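Side-chain contacts in adenylate kinase (Thermus thermophilus, PDB 3CM0), which probably catalyses the reversible transfer of the terminal phosphate of ATP to AMP, giving two molecules of ADP, as adenylate kinases do: residues D174-Y177 against A178-R181; G156-A160 against R161-K165; G36-L39 against R40-A44; E51-R54 against P55-R59. One frame throughout, in Å; residues are numbered along the deposited sequence.

In the fold
The four contacts fall into two pairs. Interactions 3 and 4 lie on consecutive helices of the NMP region, their centres about 12 Å apart, and they touch through an apolar seam in which Leu39 CD1 meets Val53 CG2 at 3.4 Å. Interactions 1 and 2 belong to the CORE: strand 164-168, which interaction 2 leads into, is followed directly by the helix of interaction 1, and the nearest atoms of interactions 1 and 2 are about 6 Å apart. Interactions 1 and 4 are about 41 Å apart between centres. Predicted nucleotide sites border both pairs: Gly171 for ATP lies beside interaction 1, Pro86 for AMP beside interaction 2, and interaction 3 itself holds Arg40, predicted to bind AMP.

Interaction 1 of 4, residues D174-Y177 against A178-R181; sequences DEVY and ARIR
Asp174 O accepts the backbone N-H of Ala178 at 3.0 Å from O to N, one of four consecutive i to i+4 bonds here in helix 173-184, the C-terminal helix of this P-loop kinase fold. Glu175 offers Arg179 its aliphatic part: CB lies over one face of the guanidinium, 4.5 Å from CZ. The charged ends do not meet, for Glu175 OE1 takes the N-H of Thr172 while Arg179, extended from CG to NE, carries NH1 to the carbonyls of Asp168 and Leu170, next to Gly171, a predicted ATP-binding residue. Val176 CG1 packs on Ile180 CD1 at 4.0 Å; branched apolar side chains suit these buried positions, where both touch Gln20 of helix 17-28 and Ile180 also meets Val167 of strand 164-168. Tyr177 has CG anti to the backbone N (chi1 -174°), and its ring receives the stem of Arg181: CG stands over the face, 4.2 Å from the centroid. The ring and guanidinium planes are 74° apart, so the arginine packs by its methylenes, in a CH-pi contact. Polar ends look outward from the contact, Asp174 to a salt bridge with Arg23 and Tyr177 OH to a hydrogen bond with Glu27, both on helix 17-28, and Arg181 NH2 to the C-terminal carboxylate of Ile186. The tyrosine and Arg181 come nearest at Tyr177 CE2 and Arg181 CD, 3.5 Å apart.

Interaction 2 of 4, residues G156-A160 against R161-K165; sequences GYYEA and RGVLK
Arg161 folds back onto Tyr157 where helix 137-160 runs out in a Schellman motif before strand 164-168. In that motif Gly162 N bonds to Glu159 O at 3.0 Å and Val163 N bonds to Tyr158 O; the positive phi of Gly162 (68°) is one that glycine adopts most easily. Followed outward, Arg161 starts with CB near Tyr158 O, and CG, beside its own backbone N (chi1 -71°), passes Tyr157 O. CD comes over the tyrosine face in a CH-pi contact, 4.2 Å from the centroid, and NE lies 3.5 Å from Tyr157 CZ. The guanidinium then lies flat on the ring, planes 14° apart and centres at 3.6 Å, a stacked cation-pi pair. NH1 donates to Tyr157 O at 2.9 Å, nearly in the guanidinium plane, so one residue supplies both the platform and an acceptor that fixes its rotation. With alanine in place of Tyr157, the guanidinium would probably lose the face it stacks on, and Asp96 the hydroxyl bonded to it. On another side of the turn, Val163 CG2 packs on Tyr158 CD1 at 3.7 Å, and both side chains also touch strand 104-113. Tyr158 lies next to Pro86, predicted to bind AMP. At the tip, a water donates to Tyr157 OH and weakly accepts from Arg161 NH2, its oxygen 3.3 Å from that nitrogen.

Interaction 3 of 4, residues G36-L39 against R40-A44; sequences GDIL and RDHVA
Regular alpha-helical bonds join Gly36 O to Arg40 N, Asp37 O to Asp41 N, Ile38 O to His42 N and Leu39 O to Val43 N, each between 2.9 and 3.0 Å, within helix 35-44 of the mobile NMP region. Arg40, predicted to bind AMP, leaves the backbone with CG anti to N and then bends at chi3 (-50°), which curls its guanidinium back to lie near Gly36, with Arg40 CZ 3.6 Å from Gly36 O. Its NH1 forms a salt bridge with Asp37 OD1 at 3.2 Å, but the hydrogen bond is weak, with an N-H...O angle of 124°. The carboxylate and guanidinium planes are 70° apart, so the two groups do not pair flat. Such a light hold is consistent with an arginine that could turn to a nucleotide. Ile38 and His42, one turn apart, lie side by side: Ile38 CG2 meets His42 CD2 at 3.8 Å. A hydrogen bond between His42 ND1 and Thr47 OG1 ties down the far side of the imidazole, so the histidine serves both a polar and a packing role; on helix 65-75, Ile38 touches Glu75 and His42 touches Leu71. Leu39 and Val43 give the helix its apolar side, both leaning on Val53 of helix 48-58; Leu39 also adjoins Val63, predicted to bind AMP. The carboxylate of Asp41 has a long, weak ion pair with Arg45. Within the turn, Val43 CG2 lies 3.5 Å from Leu39 O.

Interaction 4 of 4, residues E51-R54 against P55-R59; sequences ERVR and PIMER
Arg54 and Glu58 join through NH1 and OE2 at 3.0 Å, an i to i+4 salt bridge on helix 48-58 of the NMP region. The first torsion of Arg54 (chi1 165°) swings CG opposite the backbone N; the chain stays extended to CD, then bends at chi3, bringing the guanidinium round so that OE2 lies at its edge, in its plane. Glu58, extended beyond CG, presents the anti side of its carboxylate, whose plane is 75° from the guanidinium. Glu51 completes the network from the preceding turn, its OE1 a long 3.8 Å from Arg54 NE. A leucine in place of Arg54 would probably leave both carboxylates without their shared positive partner and let that of Glu58 turn. Between Arg54 and Glu58 the helix is kinked at Pro55, which has no N-H to give: its CD stands 3.2 Å from Glu51 O. Ile56 N also misses the turn before and makes a weak bond to Val53 O, whereas Met57 N resumes the regular pattern with that same oxygen at 3.1 Å. At the end of the helix Arg59 folds back, NE and N reaching Pro55 O from opposite faces of its plane. Val53 CG2, between its backbone N and carbonyl carbon, lies 4.2 Å from Met57 SD, the two side chains running alongside each other. Toward the preceding helix, 35-44, the flexible methionine and Arg54 both pack against Val43.

Interaction 1 of 4, residues D174-Y177 against A178-R181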
loop_
_atom_site.group_PDB
_atom_site.type_symbol
_atom_site.label_atom_id
_atom_site.label_comp_id
_atom_site.label_asym_id
_atom_site.label_seq_id
_atom_site.Cartn_x
_atom_site.Cartn_y
_atom_site.Cartn_z
ATOM N N ASP A 174 -15.733 -2.428 -10.836
ATOM C CA ASP A 174 -15.385 -3.095 -12.069
ATOM C C ASP A 174 -14.735 -2.149 -13.071
ATOM O O ASP A 174 -13.809 -2.551 -13.789
ATOM C CB ASP A 174 -16.619 -3.753 -12.724
ATOM C CG ASP A 174 -17.025 -5.060 -12.048
ATOM O OD1 ASP A 174 -16.142 -5.786 -11.539
ATOM O OD2 ASP A 174 -18.239 -5.367 -12.038
ATOM N N GLU A 175 -15.236 -0.917 -13.167
ATOM C CA GLU A 175 -14.644 0.048 -14.098
ATOM C C GLU A 175 -13.226 0.439 -13.669
ATOM O O GLU A 175 -12.325 0.531 -14.496
ATOM C CB GLU A 175 -15.480 1.324 -14.181
ATOM C CG GLU A 175 -16.924 1.033 -14.638
ATOM C CD GLU A 175 -17.804 2.276 -14.680
ATOM O OE1 GLU A 175 -17.889 3.015 -13.681
ATOM O OE2 GLU A 175 -18.438 2.504 -15.733
ATOM N N VAL A 176 -13.053 0.695 -12.387
ATOM C CA VAL A 176 -11.720 1.083 -11.896
ATOM C C VAL A 176 -10.756 -0.108 -12.070
ATOM O O VAL A 176 -9.597 0.042 -12.511
ATOM C CB VAL A 176 -11.816 1.492 -10.424
ATOM C CG1 VAL A 176 -10.387 1.799 -9.866
ATOM C CG2 VAL A 176 -12.701 2.749 -10.308
ATOM N N TYR A 177 -11.241 -1.307 -11.758
ATOM C CA TYR A 177 -10.416 -2.508 -11.922
ATOM C C TYR A 177 -9.943 -2.674 -13.368
ATOM O O TYR A 177 -8.769 -2.991 -13.642
ATOM C CB TYR A 177 -11.215 -3.729 -11.490
ATOM C CG TYR A 177 -10.411 -5.004 -11.478
ATOM C CD1 TYR A 177 -9.354 -5.172 -10.570
ATOM C CD2 TYR A 177 -10.697 -6.036 -12.361
ATOM C CE1 TYR A 177 -8.610 -6.344 -10.549
ATOM C CE2 TYR A 177 -9.946 -7.228 -12.344
ATOM C CZ TYR A 177 -8.912 -7.366 -11.434
ATOM O OH TYR A 177 -8.175 -8.532 -11.397
ATOM N N ALA A 178 -10.852 -2.462 -14.321
ATOM C CA ALA A 178 -10.479 -2.572 -15.726
ATOM C C ALA A 178 -9.385 -1.565 -16.074
ATOM O O ALA A 178 -8.476 -1.863 -16.855
ATOM C CB ALA A 178 -11.716 -2.326 -16.653
ATOM N N ARG A 179 -9.489 -0.353 -15.537
ATOM C CA ARG A 179 -8.479 0.661 -15.824
ATOM C C ARG A 179 -7.135 0.276 -15.227
ATOM O O ARG A 179 -6.086 0.520 -15.830
ATOM C CB ARG A 179 -8.910 2.030 -15.267
ATOM C CG ARG A 179 -10.151 2.607 -15.971
ATOM C CD ARG A 179 -10.744 3.793 -15.163
ATOM N NE ARG A 179 -12.004 4.273 -15.743
ATOM C CZ ARG A 179 -12.952 4.918 -15.071
ATOM N NH1 ARG A 179 -12.821 5.176 -13.763
ATOM N NH2 ARG A 179 -14.032 5.339 -15.725
ATOM N N ILE A 180 -7.155 -0.300 -14.035
ATOM C CA ILE A 180 -5.885 -0.709 -13.407
ATOM C C ILE A 180 -5.215 -1.806 -14.265
ATOM O O ILE A 180 -4.010 -1.755 -14.536
ATOM C CB ILE A 180 -6.140 -1.250 -11.986
ATOM C CG1 ILE A 180 -6.496 -0.095 -11.070
ATOM C CG2 ILE A 180 -4.902 -2.074 -11.468
ATOM C CD1 ILE A 180 -7.157 -0.518 -9.759
ATOM N N ARG A 181 -5.974 -2.828 -14.673
ATOM C CA ARG A 181 -5.389 -3.884 -15.502
ATOM C C ARG A 181 -4.833 -3.301 -16.805
ATOM O O ARG A 181 -3.726 -3.647 -17.240
ATOM C CB ARG A 181 -6.440 -4.990 -15.782
ATOM C CG ARG A 181 -6.816 -5.742 -14.513
ATOM C CD ARG A 181 -7.528 -7.042 -14.822
ATOM N NE ARG A 181 -6.716 -7.907 -15.670
ATOM C CZ ARG A 181 -6.995 -9.183 -15.897
ATOM N NH1 ARG A 181 -8.059 -9.736 -15.333
ATOM N NH2 ARG A 181 -6.216 -9.892 -16.696
#

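Interaction 2 of 4, residues G156-A160 against R161-K165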
loop_
_atom_site.group_PDB
_atom_site.type_symbol
_atom_site.label_atom_id
_atom_site.label_comp_id
_atom_site.label_asym_id
_atom_site.label_seq_id
_atom_site.Cartn_x
_atom_site.Cartn_y
_atom_site.Cartn_z
ATOM N N GLY A 156 6.680 11.508 -6.718
ATOM C CA GLY A 156 7.794 12.061 -7.475
ATOM C C GLY A 156 8.872 11.028 -7.761
ATOM O O GLY A 156 9.431 10.979 -8.855
ATOM N N TYR A 157 9.147 10.191 -6.767
ATOM C CA TYR A 157 10.155 9.134 -6.899
ATOM C C TYR A 157 9.794 8.166 -8.026
ATOM O O TYR A 157 10.615 7.819 -8.896
ATOM C CB TYR A 157 10.227 8.360 -5.590
ATOM C CG TYR A 157 11.228 7.246 -5.617
ATOM C CD1 TYR A 157 12.580 7.492 -5.373
ATOM C CD2 TYR A 157 10.831 5.935 -5.878
ATOM C CE1 TYR A 157 13.519 6.448 -5.379
ATOM C CE2 TYR A 157 11.775 4.883 -5.902
ATOM C CZ TYR A 157 13.107 5.153 -5.647
ATOM O OH TYR A 157 14.012 4.116 -5.635
ATOM N N TYR A 158 8.533 7.730 -8.046
ATOM C CA TYR A 158 8.139 6.787 -9.081
ATOM C C TYR A 158 7.882 7.425 -10.438
ATOM O O TYR A 158 8.150 6.805 -11.460
ATOM C CB TYR A 158 6.905 5.988 -8.612
ATOM C CG TYR A 158 7.264 5.084 -7.455
ATOM C CD1 TYR A 158 8.246 4.075 -7.623
ATOM C CD2 TYR A 158 6.631 5.201 -6.216
ATOM C CE1 TYR A 158 8.556 3.207 -6.562
ATOM C CE2 TYR A 158 6.942 4.340 -5.169
ATOM C CZ TYR A 158 7.888 3.350 -5.343
ATOM O OH TYR A 158 8.181 2.472 -4.303
ATOM N N GLU A 159 7.350 8.647 -10.461
ATOM C CA GLU A 159 7.134 9.328 -11.738
ATOM C C GLU A 159 8.492 9.564 -12.464
ATOM O O GLU A 159 8.597 9.413 -13.692
ATOM C CB GLU A 159 6.401 10.665 -11.491
ATOM C CG GLU A 159 5.998 11.382 -12.787
ATOM C CD GLU A 159 5.101 12.580 -12.528
ATOM O OE1 GLU A 159 4.007 12.397 -11.952
ATOM O OE2 GLU A 159 5.494 13.706 -12.901
ATOM N N ALA A 160 9.535 9.873 -11.697
ATOM C CA ALA A 160 10.864 10.121 -12.298
ATOM C C ALA A 160 11.393 8.859 -12.985
ATOM O O ALA A 160 12.218 8.915 -13.894
ATOM C CB ALA A 160 11.830 10.579 -11.230
ATOM N N ARG A 161 10.917 7.704 -12.533
ATOM C CA ARG A 161 11.358 6.438 -13.096
ATOM C C ARG A 161 10.434 5.867 -14.144
ATOM O O ARG A 161 10.655 4.754 -14.632
ATOM C CB ARG A 161 11.550 5.426 -11.957
ATOM C CG ARG A 161 12.743 5.754 -11.110
ATOM C CD ARG A 161 12.702 5.191 -9.690
ATOM N NE ARG A 161 13.978 5.477 -9.014
ATOM C CZ ARG A 161 14.342 6.656 -8.508
ATOM N NH1 ARG A 161 13.532 7.720 -8.547
ATOM N NH2 ARG A 161 15.562 6.795 -8.019
ATOM N N GLY A 162 9.403 6.627 -14.477
ATOM C CA GLY A 162 8.432 6.214 -15.474
ATOM C C GLY A 162 7.537 5.036 -15.133
ATOM O O GLY A 162 6.924 4.459 -16.042
ATOM N N VAL A 163 7.406 4.719 -13.841
ATOM C CA VAL A 163 6.614 3.577 -13.425
ATOM C C VAL A 163 5.291 3.934 -12.743
ATOM O O VAL A 163 4.524 3.038 -12.359
ATOM C CB VAL A 163 7.437 2.595 -12.495
ATOM C CG1 VAL A 163 8.679 2.064 -13.231
ATOM C CG2 VAL A 163 7.849 3.290 -11.178
ATOM N N LEU A 164 5.004 5.230 -12.623
ATOM C CA LEU A 164 3.745 5.638 -11.966
ATOM C C LEU A 164 2.596 5.470 -12.966
ATOM O O LEU A 164 2.692 5.890 -14.126
ATOM C CB LEU A 164 3.842 7.099 -11.511
ATOM C CG LEU A 164 2.665 7.635 -10.677
ATOM C CD1 LEU A 164 2.739 6.937 -9.292
ATOM C CD2 LEU A 164 2.817 9.197 -10.477
ATOM N N LYS A 165 1.515 4.857 -12.509
ATOM C CA LYS A 165 0.332 4.625 -13.341
ATOM C C LYS A 165 -0.825 5.324 -12.634
ATOM O O LYS A 165 -1.369 4.811 -11.647
ATOM C CB LYS A 165 0.013 3.111 -13.425
ATOM C CG LYS A 165 1.172 2.236 -13.835
ATOM C CD LYS A 165 1.575 2.521 -15.246
ATOM C CE LYS A 165 2.734 1.623 -15.681
ATOM N NZ LYS A 165 3.171 2.001 -17.069
HETATM O O HOH W 1 16.670 4.416 -6.074
#

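Interaction 3 of 4, residues G36-L39 against R40-A44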
loop_
_atom_site.group_PDB
_atom_site.type_symbol
_atom_site.label_atom_id
_atom_site.label_comp_id
_atom_site.label_asym_id
_atom_site.label_seq_id
_atom_site.Cartn_x
_atom_site.Cartn_y
_atom_site.Cartn_z
ATOM N N GLY A 36 2.735 -5.449 8.642
ATOM C CA GLY A 36 2.121 -5.557 9.959
ATOM C C GLY A 36 1.612 -6.960 10.286
ATOM O O GLY A 36 1.854 -7.476 11.381
ATOM N N ASP A 37 0.894 -7.580 9.349
ATOM C CA ASP A 37 0.357 -8.931 9.576
ATOM C C ASP A 37 1.434 -9.993 9.806
ATOM O O ASP A 37 1.341 -10.825 10.718
ATOM C CB ASP A 37 -0.515 -9.371 8.392
ATOM C CG ASP A 37 -1.807 -8.576 8.285
ATOM O OD1 ASP A 37 -2.243 -8.025 9.316
ATOM O OD2 ASP A 37 -2.393 -8.511 7.175
ATOM N N ILE A 38 2.459 -9.978 8.968
ATOM C CA ILE A 38 3.540 -10.958 9.088
ATOM C C ILE A 38 4.187 -10.898 10.475
ATOM O O ILE A 38 4.364 -11.918 11.155
ATOM C CB ILE A 38 4.590 -10.691 7.977
ATOM C CG1 ILE A 38 3.887 -10.714 6.616
ATOM C CG2 ILE A 38 5.710 -11.706 8.035
ATOM C CD1 ILE A 38 4.727 -10.172 5.475
ATOM N N LEU A 39 4.514 -9.692 10.913
ATOM C CA LEU A 39 5.140 -9.548 12.216
ATOM C C LEU A 39 4.214 -9.984 13.352
ATOM O O LEU A 39 4.638 -10.672 14.272
ATOM C CB LEU A 39 5.580 -8.103 12.425
ATOM C CG LEU A 39 6.507 -7.898 13.615
ATOM C CD1 LEU A 39 7.721 -8.814 13.486
ATOM C CD2 LEU A 39 6.934 -6.445 13.666
ATOM N N ARG A 40 2.950 -9.575 13.293
ATOM C CA ARG A 40 2.010 -9.954 14.341
ATOM C C ARG A 40 1.911 -11.475 14.433
ATOM O O ARG A 40 1.860 -12.048 15.530
ATOM C CB ARG A 40 0.640 -9.345 14.059
ATOM C CG ARG A 40 -0.375 -9.560 15.175
ATOM C CD ARG A 40 -1.665 -8.785 14.902
ATOM N NE ARG A 40 -1.402 -7.386 14.568
ATOM C CZ ARG A 40 -1.143 -6.935 13.342
ATOM N NH1 ARG A 40 -1.118 -7.770 12.310
ATOM N NH2 ARG A 40 -0.894 -5.647 13.148
ATOM N N ASP A 41 1.892 -12.116 13.265
ATOM C CA ASP A 41 1.831 -13.568 13.153
ATOM C C ASP A 41 3.059 -14.199 13.826
ATOM O O ASP A 41 2.938 -15.145 14.607
ATOM C CB ASP A 41 1.782 -13.954 11.674
ATOM C CG ASP A 41 1.312 -15.383 11.455
ATOM O OD1 ASP A 41 0.200 -15.727 11.922
ATOM O OD2 ASP A 41 2.056 -16.156 10.809
ATOM N N HIS A 42 4.243 -13.669 13.516
ATOM C CA HIS A 42 5.488 -14.155 14.114
ATOM C C HIS A 42 5.455 -14.053 15.640
ATOM O O HIS A 42 5.827 -14.988 16.351
ATOM C CB HIS A 42 6.666 -13.332 13.592
ATOM C CG HIS A 42 7.289 -13.884 12.353
ATOM N ND1 HIS A 42 8.011 -15.061 12.350
ATOM C CD2 HIS A 42 7.327 -13.415 11.081
ATOM C CE1 HIS A 42 8.470 -15.290 11.133
ATOM N NE2 HIS A 42 8.070 -14.306 10.341
ATOM N N VAL A 43 5.029 -12.900 16.150
ATOM C CA VAL A 43 4.974 -12.723 17.587
ATOM C C VAL A 43 3.904 -13.629 18.168
ATOM O O VAL A 43 4.118 -14.246 19.198
ATOM C CB VAL A 43 4.663 -11.241 17.965
ATOM C CG1 VAL A 43 4.354 -11.119 19.458
ATOM C CG2 VAL A 43 5.848 -10.361 17.593
ATOM N N ALA A 44 2.754 -13.710 17.509
ATOM C CA ALA A 44 1.683 -14.567 18.020
ATOM C C ALA A 44 2.183 -15.998 18.231
ATOM O O ALA A 44 2.085 -16.544 19.330
ATOM C CB ALA A 44 0.502 -14.561 17.067
#

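Interaction 4 of 4, residues E51-R54 against P55-R59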
loop_
_atom_site.group_PDB
_atom_site.type_symbol
_atom_site.label_atom_id
_atom_site.label_comp_id
_atom_site.label_asym_id
_atom_site.label_seq_id
_atom_site.Cartn_x
_atom_site.Cartn_y
_atom_site.Cartn_z
ATOM N N GLU A 51 10.177 -13.571 18.993
ATOM C CA GLU A 51 10.768 -13.260 20.300
ATOM C C GLU A 51 11.847 -12.184 20.232
ATOM O O GLU A 51 12.102 -11.490 21.222
ATOM C CB GLU A 51 11.313 -14.528 20.960
ATOM C CG GLU A 51 10.211 -15.502 21.378
ATOM C CD GLU A 51 9.085 -14.834 22.187
ATOM O OE1 GLU A 51 9.381 -14.087 23.148
ATOM O OE2 GLU A 51 7.898 -15.064 21.861
ATOM N N ARG A 52 12.468 -12.023 19.066
ATOM C CA ARG A 52 13.498 -10.992 18.906
ATOM C C ARG A 52 12.865 -9.610 18.735
ATOM O O ARG A 52 13.378 -8.609 19.239
ATOM C CB ARG A 52 14.349 -11.305 17.676
ATOM C CG ARG A 52 15.228 -12.528 17.836
ATOM C CD ARG A 52 16.622 -12.113 18.232
ATOM N NE ARG A 52 17.204 -11.270 17.191
ATOM C CZ ARG A 52 18.387 -10.678 17.288
ATOM N NH1 ARG A 52 19.114 -10.835 18.390
ATOM N NH2 ARG A 52 18.842 -9.942 16.282
ATOM N N VAL A 53 11.741 -9.564 18.025
ATOM C CA VAL A 53 11.065 -8.299 17.786
ATOM C C VAL A 53 10.151 -7.887 18.941
ATOM O O VAL A 53 9.840 -6.707 19.086
ATOM C CB VAL A 53 10.227 -8.309 16.451
ATOM C CG1 VAL A 53 11.069 -8.873 15.298
ATOM C CG2 VAL A 53 8.945 -9.111 16.613
ATOM N N ARG A 54 9.718 -8.842 19.758
ATOM C CA ARG A 54 8.840 -8.514 20.884
ATOM C C ARG A 54 9.351 -7.347 21.717
ATOM O O ARG A 54 8.602 -6.397 21.989
ATOM C CB ARG A 54 8.608 -9.747 21.789
ATOM C CG ARG A 54 8.005 -9.416 23.163
ATOM C CD ARG A 54 7.735 -10.687 24.007
ATOM N NE ARG A 54 6.626 -11.424 23.424
ATOM C CZ ARG A 54 5.353 -11.075 23.591
ATOM N NH1 ARG A 54 5.067 -10.023 24.339
ATOM N NH2 ARG A 54 4.380 -11.740 22.983
ATOM N N PRO A 55 10.635 -7.372 22.115
ATOM C CA PRO A 55 11.173 -6.271 22.928
ATOM C C PRO A 55 11.124 -4.891 22.275
ATOM O O PRO A 55 10.931 -3.875 22.953
ATOM C CB PRO A 55 12.601 -6.731 23.233
ATOM C CG PRO A 55 12.937 -7.611 22.092
ATOM C CD PRO A 55 11.669 -8.390 21.866
ATOM N N ILE A 56 11.300 -4.854 20.956
ATOM C CA ILE A 56 11.271 -3.589 20.224
ATOM C C ILE A 56 9.873 -3.026 20.332
ATOM O O ILE A 56 9.682 -1.845 20.618
ATOM C CB ILE A 56 11.608 -3.830 18.716
ATOM C CG1 ILE A 56 13.055 -4.324 18.590
ATOM C CG2 ILE A 56 11.391 -2.538 17.896
ATOM C CD1 ILE A 56 13.414 -4.843 17.199
ATOM N N MET A 57 8.892 -3.894 20.119
ATOM C CA MET A 57 7.503 -3.487 20.159
ATOM C C MET A 57 7.072 -3.034 21.545
ATOM O O MET A 57 6.378 -2.022 21.669
ATOM C CB MET A 57 6.612 -4.633 19.675
ATOM C CG MET A 57 6.695 -4.846 18.155
ATOM S SD MET A 57 5.942 -6.416 17.690
ATOM C CE MET A 57 4.260 -6.049 17.855
ATOM N N GLU A 58 7.492 -3.754 22.579
ATOM C CA GLU A 58 7.106 -3.409 23.955
ATOM C C GLU A 58 7.699 -2.067 24.395
ATOM O O GLU A 58 7.048 -1.289 25.125
ATOM C CB GLU A 58 7.545 -4.517 24.924
ATOM C CG GLU A 58 6.918 -5.879 24.614
ATOM C CD GLU A 58 7.241 -6.940 25.666
ATOM O OE1 GLU A 58 8.325 -6.856 26.287
ATOM O OE2 GLU A 58 6.421 -7.871 25.861
ATOM N N ARG A 59 8.923 -1.783 23.955
ATOM C CA ARG A 59 9.546 -0.531 24.306
ATOM C C ARG A 59 8.876 0.591 23.535
ATOM O O ARG A 59 9.244 1.774 23.714
ATOM C CB ARG A 59 11.023 -0.578 23.946
ATOM C CG ARG A 59 11.795 -1.494 24.836
ATOM C CD ARG A 59 13.238 -1.503 24.407
ATOM N NE ARG A 59 13.392 -2.137 23.106
ATOM C CZ ARG A 59 14.531 -2.183 22.428
ATOM N NH1 ARG A 59 15.623 -1.622 22.932
ATOM N NH2 ARG A 59 14.582 -2.797 21.253
#